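Aminotransferase TlmJ (Streptoalloteichus hindustanus, PDB 5UID) probably transfers amino groups with the help of pyridoxal 5'-phosphate, as a member of the DegT/DnrJ/EryC1 aminotransferase family. Local coordinates at residues 131-136 and 157-162; 162-167 and 297-302; 267-272 and 358-363. All blocks are in the same frame, centred on the assembly; numbering follows the deposited sequence.

Contact 1. Residues 131-136 and 157-162; sequences VLHYGG and EDSACA
Two parallel strands of a beta-alpha-beta unit, 126-132 and 155-158 with helix 141-151 between them, end side by side here, and H133, just past the first strand, bonds E157 on the second. The backbone sets the register: D158 N donates to V131 O at 2.8 Å. Just beyond, the H133 imidazole crosses the glutamate at about a right angle, NE2 giving its N-H to E157 OE2 at 2.8 Å. The acceptor lies close to the ring plane, receiving the bond on its anti lone pair. S159 OG lies at the ring edge, 3.3 Å from H133 CE1, and A162 CB is 3.6 Å from H133 ND1. A water bridges the two segments, accepting from H133 N and C161 N and donating to D158 O at 2.6 Å. At G136, with phi of 105°, any CB would collide with the carbonyl oxygen of G135. D158 OD2 lies close to N1 of modified residue 187, consistent with the aspartate that faces the pyridine nitrogen in fold type I aminotransferases. E157 OE2 also accepts from G173 N and OE1 from G176 N, so several N-H groups grip the buried carboxylate and would probably stabilise its negative charge.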
# COMPACT_ATOMS: atom_id res chain seq x y z
N VAL A 131 -17.42 -10.54 -8.17
CA VAL A 131 -18.20 -11.28 -7.18
C VAL A 131 -17.29 -11.64 -6.02
O VAL A 131 -16.07 -11.75 -6.18
CB VAL A 131 -18.85 -12.54 -7.81
CG1 VAL A 131 -17.82 -13.63 -8.02
CG2 VAL A 131 -20.01 -13.03 -6.95
N LEU A 132 -17.88 -11.79 -4.84
CA LEU A 132 -17.18 -12.32 -3.68
C LEU A 132 -17.85 -13.63 -3.27
O LEU A 132 -18.81 -14.09 -3.88
CB LEU A 132 -17.15 -11.31 -2.53
CG LEU A 132 -18.43 -10.62 -2.03
CD1 LEU A 132 -19.27 -11.52 -1.13
CD2 LEU A 132 -18.06 -9.33 -1.31
N HIS A 133 -17.31 -14.24 -2.22
CA HIS A 133 -17.78 -15.52 -1.70
C HIS A 133 -18.19 -15.28 -0.25
O HIS A 133 -17.39 -15.49 0.66
CB HIS A 133 -16.70 -16.60 -1.82
CG HIS A 133 -15.92 -16.53 -3.10
ND1 HIS A 133 -14.72 -15.86 -3.21
CD2 HIS A 133 -16.18 -17.04 -4.33
CE1 HIS A 133 -14.27 -15.97 -4.44
NE2 HIS A 133 -15.14 -16.68 -5.15
N TYR A 134 -19.44 -14.86 -0.05
CA TYR A 134 -19.84 -14.29 1.23
C TYR A 134 -19.58 -15.26 2.38
O TYR A 134 -20.06 -16.40 2.36
CB TYR A 134 -21.31 -13.89 1.21
CG TYR A 134 -21.70 -13.14 2.47
CD1 TYR A 134 -21.53 -11.76 2.55
CD2 TYR A 134 -22.19 -13.81 3.58
CE1 TYR A 134 -21.86 -11.07 3.71
CE2 TYR A 134 -22.53 -13.13 4.73
CZ TYR A 134 -22.36 -11.76 4.79
OH TYR A 134 -22.70 -11.08 5.94
N GLY A 135 -18.82 -14.80 3.36
CA GLY A 135 -18.51 -15.58 4.54
C GLY A 135 -17.61 -16.77 4.31
O GLY A 135 -17.33 -17.51 5.26
N GLY A 136 -17.12 -16.97 3.08
CA GLY A 136 -16.40 -18.15 2.71
C GLY A 136 -17.19 -19.12 1.86
O GLY A 136 -16.60 -20.00 1.22
N GLU A 157 -12.84 -12.26 -9.20
CA GLU A 157 -13.25 -12.85 -7.93
C GLU A 157 -12.56 -12.11 -6.79
O GLU A 157 -11.34 -12.24 -6.60
CB GLU A 157 -12.91 -14.34 -7.88
CG GLU A 157 -13.88 -15.23 -8.62
CD GLU A 157 -13.48 -16.69 -8.52
OE1 GLU A 157 -12.86 -17.20 -9.47
OE2 GLU A 157 -13.77 -17.30 -7.47
N ASP A 158 -13.34 -11.35 -6.02
CA ASP A 158 -12.86 -10.82 -4.75
C ASP A 158 -12.93 -11.97 -3.75
O ASP A 158 -13.97 -12.23 -3.14
CB ASP A 158 -13.69 -9.61 -4.31
CG ASP A 158 -13.14 -8.96 -3.04
OD1 ASP A 158 -12.24 -9.53 -2.40
OD2 ASP A 158 -13.62 -7.86 -2.69
N SER A 159 -11.81 -12.67 -3.60
CA SER A 159 -11.73 -13.86 -2.76
C SER A 159 -11.26 -13.55 -1.34
O SER A 159 -10.74 -14.45 -0.66
CB SER A 159 -10.80 -14.89 -3.40
OG SER A 159 -11.13 -15.06 -4.77
N ALA A 160 -11.45 -12.32 -0.86
CA ALA A 160 -10.96 -11.96 0.47
C ALA A 160 -11.68 -12.75 1.57
O ALA A 160 -11.10 -12.96 2.64
CB ALA A 160 -11.12 -10.46 0.70
N CYS A 161 -12.91 -13.19 1.32
CA CYS A 161 -13.64 -14.00 2.29
C CYS A 161 -13.30 -15.48 2.20
O CYS A 161 -13.69 -16.24 3.10
CB CYS A 161 -15.15 -13.84 2.10
SG CYS A 161 -15.79 -12.16 2.11
N ALA A 162 -12.60 -15.92 1.16
CA ALA A 162 -12.52 -17.34 0.82
C ALA A 162 -11.08 -17.73 0.50
O ALA A 162 -10.77 -18.25 -0.57
CB ALA A 162 -13.45 -17.65 -0.35
O HOH W 1 -14.64 -13.69 -1.05

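Contact 2. Residues 162-167 and 297-302; sequences AVASQV and TSSYYF
S299 points its side chain at the 162-167 segment, and its hydroxyl comes between A164 and S165. With OG anti to its carbonyl carbon (chi1 -57°), it accepts from A164 N at 2.8 Å and donates to S165 OG, also at 2.8 Å; a serine suits the spot because one oxygen must do both. S165 OG is also hydrogen-bonded to G136 O, so the hydrogen bonds run on to the loop after strand 126-132. An alanine in place of S299 would probably leave A164 N without this acceptor and S165 OG without this donor. Q166 and T297 belong to a small antiparallel sheet in which strand 166-167 lies between 170-171 and 296-297. They form a hydrogen-bonded pair: T297 N reaches Q166 O at 2.9 Å, while Q166 N approaches T297 O at 3.2 Å from above the carbonyl plane. Their side chains lie side by side, pointing the same way. T297 OG1, which chi1 of 61° places between the backbone N and the carbonyl carbon, rests 3.3 Å from Q166 CB and takes a weak bond from Q166 N. The CB of S298 points away from 162-167, and its OG accepts from Y300 N in an ST turn.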
# COMPACT_ATOMS: atom_id res chain seq x y z
N ALA A 162 -12.60 -15.92 1.16
CA ALA A 162 -12.52 -17.34 0.82
C ALA A 162 -11.08 -17.73 0.50
O ALA A 162 -10.77 -18.25 -0.57
CB ALA A 162 -13.45 -17.65 -0.35
N VAL A 163 -10.17 -17.49 1.46
CA VAL A 163 -8.77 -17.80 1.23
C VAL A 163 -8.51 -19.31 1.16
O VAL A 163 -7.50 -19.74 0.60
CB VAL A 163 -7.89 -17.14 2.31
CG1 VAL A 163 -7.99 -17.91 3.63
CG2 VAL A 163 -6.45 -17.02 1.84
N ALA A 164 -9.41 -20.12 1.73
CA ALA A 164 -9.26 -21.57 1.70
C ALA A 164 -10.50 -22.29 1.16
O ALA A 164 -10.58 -23.52 1.26
CB ALA A 164 -8.93 -22.11 3.11
N SER A 165 -11.45 -21.56 0.60
CA SER A 165 -12.68 -22.16 0.11
C SER A 165 -12.47 -22.81 -1.25
O SER A 165 -11.66 -22.35 -2.06
CB SER A 165 -13.79 -21.12 0.03
OG SER A 165 -13.89 -20.40 1.25
N GLN A 166 -13.22 -23.88 -1.50
CA GLN A 166 -13.08 -24.64 -2.74
C GLN A 166 -14.45 -25.10 -3.23
O GLN A 166 -15.40 -25.23 -2.45
CB GLN A 166 -12.17 -25.86 -2.56
CG GLN A 166 -10.71 -25.53 -2.28
CD GLN A 166 -9.86 -26.77 -2.11
OE1 GLN A 166 -10.37 -27.89 -2.03
NE2 GLN A 166 -8.54 -26.59 -2.05
N VAL A 167 -14.53 -25.33 -4.53
CA VAL A 167 -15.67 -25.98 -5.17
C VAL A 167 -15.13 -27.16 -5.97
O VAL A 167 -14.37 -26.96 -6.92
CB VAL A 167 -16.45 -25.04 -6.09
CG1 VAL A 167 -17.54 -25.80 -6.83
CG2 VAL A 167 -17.05 -23.92 -5.30
N THR A 297 -16.50 -26.17 0.12
CA THR A 297 -15.84 -26.00 1.40
C THR A 297 -15.71 -24.51 1.69
O THR A 297 -15.50 -23.71 0.77
CB THR A 297 -14.45 -26.66 1.42
OG1 THR A 297 -13.61 -26.06 0.42
CG2 THR A 297 -14.56 -28.15 1.15
N SER A 298 -15.85 -24.14 2.96
CA SER A 298 -15.83 -22.75 3.37
C SER A 298 -14.55 -22.44 4.13
O SER A 298 -13.93 -23.32 4.73
CB SER A 298 -17.05 -22.42 4.25
OG SER A 298 -17.01 -21.08 4.70
N SER A 299 -14.16 -21.17 4.10
CA SER A 299 -13.11 -20.66 4.96
C SER A 299 -13.63 -20.27 6.34
O SER A 299 -12.83 -20.03 7.25
CB SER A 299 -12.42 -19.46 4.31
OG SER A 299 -11.89 -19.80 3.04
N TYR A 300 -14.96 -20.20 6.51
CA TYR A 300 -15.60 -19.81 7.76
C TYR A 300 -15.11 -18.44 8.22
O TYR A 300 -14.54 -18.28 9.30
CB TYR A 300 -15.40 -20.89 8.83
CG TYR A 300 -15.98 -22.22 8.42
CD1 TYR A 300 -17.32 -22.53 8.65
CD2 TYR A 300 -15.20 -23.17 7.77
CE1 TYR A 300 -17.85 -23.74 8.26
CE2 TYR A 300 -15.73 -24.38 7.38
CZ TYR A 300 -17.05 -24.66 7.62
OH TYR A 300 -17.57 -25.87 7.23
N TYR A 301 -15.36 -17.45 7.37
CA TYR A 301 -14.98 -16.07 7.65
C TYR A 301 -16.08 -15.32 8.40
O TYR A 301 -15.78 -14.55 9.33
CB TYR A 301 -14.65 -15.34 6.34
CG TYR A 301 -14.15 -13.92 6.54
CD1 TYR A 301 -13.09 -13.65 7.40
CD2 TYR A 301 -14.74 -12.86 5.86
CE1 TYR A 301 -12.64 -12.36 7.58
CE2 TYR A 301 -14.28 -11.57 6.04
CZ TYR A 301 -13.23 -11.32 6.90
OH TYR A 301 -12.78 -10.04 7.09
N PHE A 302 -17.34 -15.52 8.02
CA PHE A 302 -18.49 -14.97 8.73
C PHE A 302 -19.34 -16.10 9.28
O PHE A 302 -19.47 -17.16 8.66
CB PHE A 302 -19.38 -14.11 7.81
CG PHE A 302 -18.72 -12.87 7.28
CD1 PHE A 302 -17.83 -12.15 8.05
CD2 PHE A 302 -19.02 -12.42 6.00
CE1 PHE A 302 -17.24 -11.01 7.56
CE2 PHE A 302 -18.42 -11.28 5.50
CZ PHE A 302 -17.53 -10.57 6.28

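Contact 3. Residues 267-272 and 358-363; sequences RRRREI and LPLHQA. With SO4 (sulfate ion), chain G.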
# COMPACT_ATOMS: atom_id res chain seq x y z
N ARG A 267 -9.94 -25.21 10.39
CA ARG A 267 -10.53 -26.29 11.18
C ARG A 267 -11.08 -25.77 12.50
O ARG A 267 -12.16 -26.18 12.94
CB ARG A 267 -9.50 -27.40 11.43
CG ARG A 267 -9.28 -28.32 10.24
CD ARG A 267 -8.51 -29.56 10.64
NE ARG A 267 -7.19 -29.24 11.16
CZ ARG A 267 -6.08 -29.22 10.43
NH1 ARG A 267 -6.14 -29.50 9.13
NH2 ARG A 267 -4.91 -28.92 10.98
N ARG A 268 -10.35 -24.86 13.15
CA ARG A 268 -10.84 -24.28 14.39
C ARG A 268 -12.08 -23.44 14.14
O ARG A 268 -13.05 -23.52 14.90
CB ARG A 268 -9.74 -23.44 15.05
CG ARG A 268 -10.18 -22.68 16.28
CD ARG A 268 -10.80 -23.60 17.32
NE ARG A 268 -11.27 -22.86 18.49
CZ ARG A 268 -12.00 -23.39 19.46
NH1 ARG A 268 -12.35 -24.67 19.41
NH2 ARG A 268 -12.38 -22.64 20.48
N ARG A 269 -12.07 -22.63 13.08
CA ARG A 269 -13.26 -21.85 12.74
C ARG A 269 -14.44 -22.74 12.39
O ARG A 269 -15.59 -22.39 12.68
CB ARG A 269 -12.94 -20.90 11.58
CG ARG A 269 -11.98 -19.77 11.94
CD ARG A 269 -11.44 -19.10 10.69
NE ARG A 269 -10.72 -17.86 11.00
CZ ARG A 269 -11.25 -16.65 10.88
NH1 ARG A 269 -10.53 -15.58 11.19
NH2 ARG A 269 -12.50 -16.50 10.45
N ARG A 270 -14.18 -23.89 11.75
CA ARG A 270 -15.27 -24.78 11.38
C ARG A 270 -15.92 -25.40 12.61
O ARG A 270 -17.15 -25.49 12.69
CB ARG A 270 -14.76 -25.87 10.44
CG ARG A 270 -15.82 -26.90 10.06
CD ARG A 270 -15.29 -27.94 9.09
NE ARG A 270 -16.31 -28.91 8.72
CZ ARG A 270 -16.12 -29.91 7.85
NH1 ARG A 270 -14.94 -30.06 7.26
NH2 ARG A 270 -17.11 -30.74 7.58
N GLU A 271 -15.12 -25.84 13.59
CA GLU A 271 -15.70 -26.44 14.78
C GLU A 271 -16.42 -25.40 15.63
O GLU A 271 -17.36 -25.75 16.36
CB GLU A 271 -14.62 -27.16 15.59
CG GLU A 271 -13.71 -26.26 16.42
CD GLU A 271 -12.63 -27.04 17.15
OE1 GLU A 271 -11.87 -27.78 16.48
OE2 GLU A 271 -12.53 -26.91 18.39
N ILE A 272 -16.02 -24.13 15.55
CA ILE A 272 -16.78 -23.08 16.21
C ILE A 272 -18.15 -22.93 15.57
O ILE A 272 -19.18 -22.92 16.25
CB ILE A 272 -16.00 -21.75 16.19
CG1 ILE A 272 -14.75 -21.84 17.07
CG2 ILE A 272 -16.90 -20.60 16.64
CD1 ILE A 272 -13.86 -20.62 16.96
N LEU A 358 -21.80 -12.77 13.87
CA LEU A 358 -21.32 -13.12 15.19
C LEU A 358 -19.81 -13.36 15.17
O LEU A 358 -19.24 -13.67 14.12
CB LEU A 358 -22.03 -14.37 15.70
CG LEU A 358 -23.56 -14.35 15.70
CD1 LEU A 358 -24.09 -15.63 16.33
CD2 LEU A 358 -24.10 -13.13 16.43
N PRO A 359 -19.14 -13.20 16.31
CA PRO A 359 -17.70 -13.44 16.37
C PRO A 359 -17.32 -14.82 15.82
O PRO A 359 -17.89 -15.84 16.22
CB PRO A 359 -17.38 -13.33 17.86
CG PRO A 359 -18.42 -12.41 18.39
CD PRO A 359 -19.67 -12.72 17.60
N LEU A 360 -16.36 -14.84 14.91
CA LEU A 360 -15.89 -16.09 14.31
C LEU A 360 -14.43 -15.89 13.90
O LEU A 360 -14.15 -15.24 12.89
CB LEU A 360 -16.75 -16.49 13.13
CG LEU A 360 -16.32 -17.77 12.40
CD1 LEU A 360 -16.34 -18.96 13.35
CD2 LEU A 360 -17.20 -18.02 11.19
N HIS A 361 -13.51 -16.46 14.69
CA HIS A 361 -12.09 -16.43 14.38
C HIS A 361 -11.40 -17.46 15.27
O HIS A 361 -11.94 -17.88 16.29
CB HIS A 361 -11.49 -15.04 14.59
CG HIS A 361 -11.74 -14.46 15.95
ND1 HIS A 361 -11.00 -14.81 17.05
CD2 HIS A 361 -12.66 -13.57 16.38
CE1 HIS A 361 -11.44 -14.15 18.11
NE2 HIS A 361 -12.46 -13.39 17.73
N GLN A 362 -10.19 -17.85 14.86
CA GLN A 362 -9.50 -18.93 15.56
C GLN A 362 -8.91 -18.50 16.90
O GLN A 362 -8.31 -19.34 17.58
CB GLN A 362 -8.39 -19.52 14.67
CG GLN A 362 -7.24 -18.57 14.36
CD GLN A 362 -7.54 -17.66 13.18
OE1 GLN A 362 -8.65 -17.66 12.65
NE2 GLN A 362 -6.55 -16.89 12.76
N ALA A 363 -9.06 -17.24 17.29
CA ALA A 363 -8.64 -16.81 18.62
C ALA A 363 -9.73 -16.97 19.67
O ALA A 363 -9.46 -16.77 20.86
CB ALA A 363 -8.18 -15.34 18.59
S SO4 G . -2.34 -29.37 8.59
O1 SO4 G . -3.72 -29.67 8.21
O2 SO4 G . -1.65 -30.62 8.92
O3 SO4 G . -1.65 -28.72 7.48
O4 SO4 G . -2.34 -28.49 9.76
O HOH W 2 -7.79 -14.48 11.79
O HOH W 3 -13.44 -13.85 10.66
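R269 and Q362 bring the backbones nearest, their CA atoms 5.5 Å apart, where helix 249-280 passes the irregular segment 358-363 that leads from strand 355-358 to helix 366-383. The long helix is consistent with the one that links the large and small domains in fold type I aminotransferases. Arginine suits position 269 because its chain, extended from CG to NE, carries the charged end across the segment. There R269 NE donates to Q362 OE1 at 2.7 Å, nearly along the C=O axis, with the guanidinium and amide planes 49° apart. One guanidinium face lies against the backbone of H361, whose CA sits 3.6 Å above its centre. Two waters at the guanidinium edge extend the grip: one accepts from both R269 NH1 and Q362 NE2, the other accepts from R269 NH2 and lies 2.7 Å from L360 O, to which it can donate. A turn along the helix, I272 and L360 slide past each other in opposite directions, CG2 to CD1 at 3.7 Å, giving the polar network an apolar flank. R267 binds a sulfate, probably from the crystallisation liquor, NH1 to O1 at 2.6 Å.

Contacts 1 and 2 are immediate neighbours, their centres about 8 Å apart, and A162 belongs to both. G135 O probably accepts from Y301 N at 2.9 Å, so the turn after strand 126-132 is tied directly to 297-302. That same segment leads on to contact 3, about 12 Å from contact 2 between centres: Y300 O lies 2.9 Å from R269 NH2, a probable hydrogen bond, and L360 CD2 packs 3.3 Å from Y300 O. Contacts 1 and 3 do not touch, their nearest atoms being about 6 Å apart. D158 of contact 1 comes close to N1 of the cofactor on residue 187, while Y301 of contact 2 and R269 of contact 3 touch its chain neighbours M186 and I188.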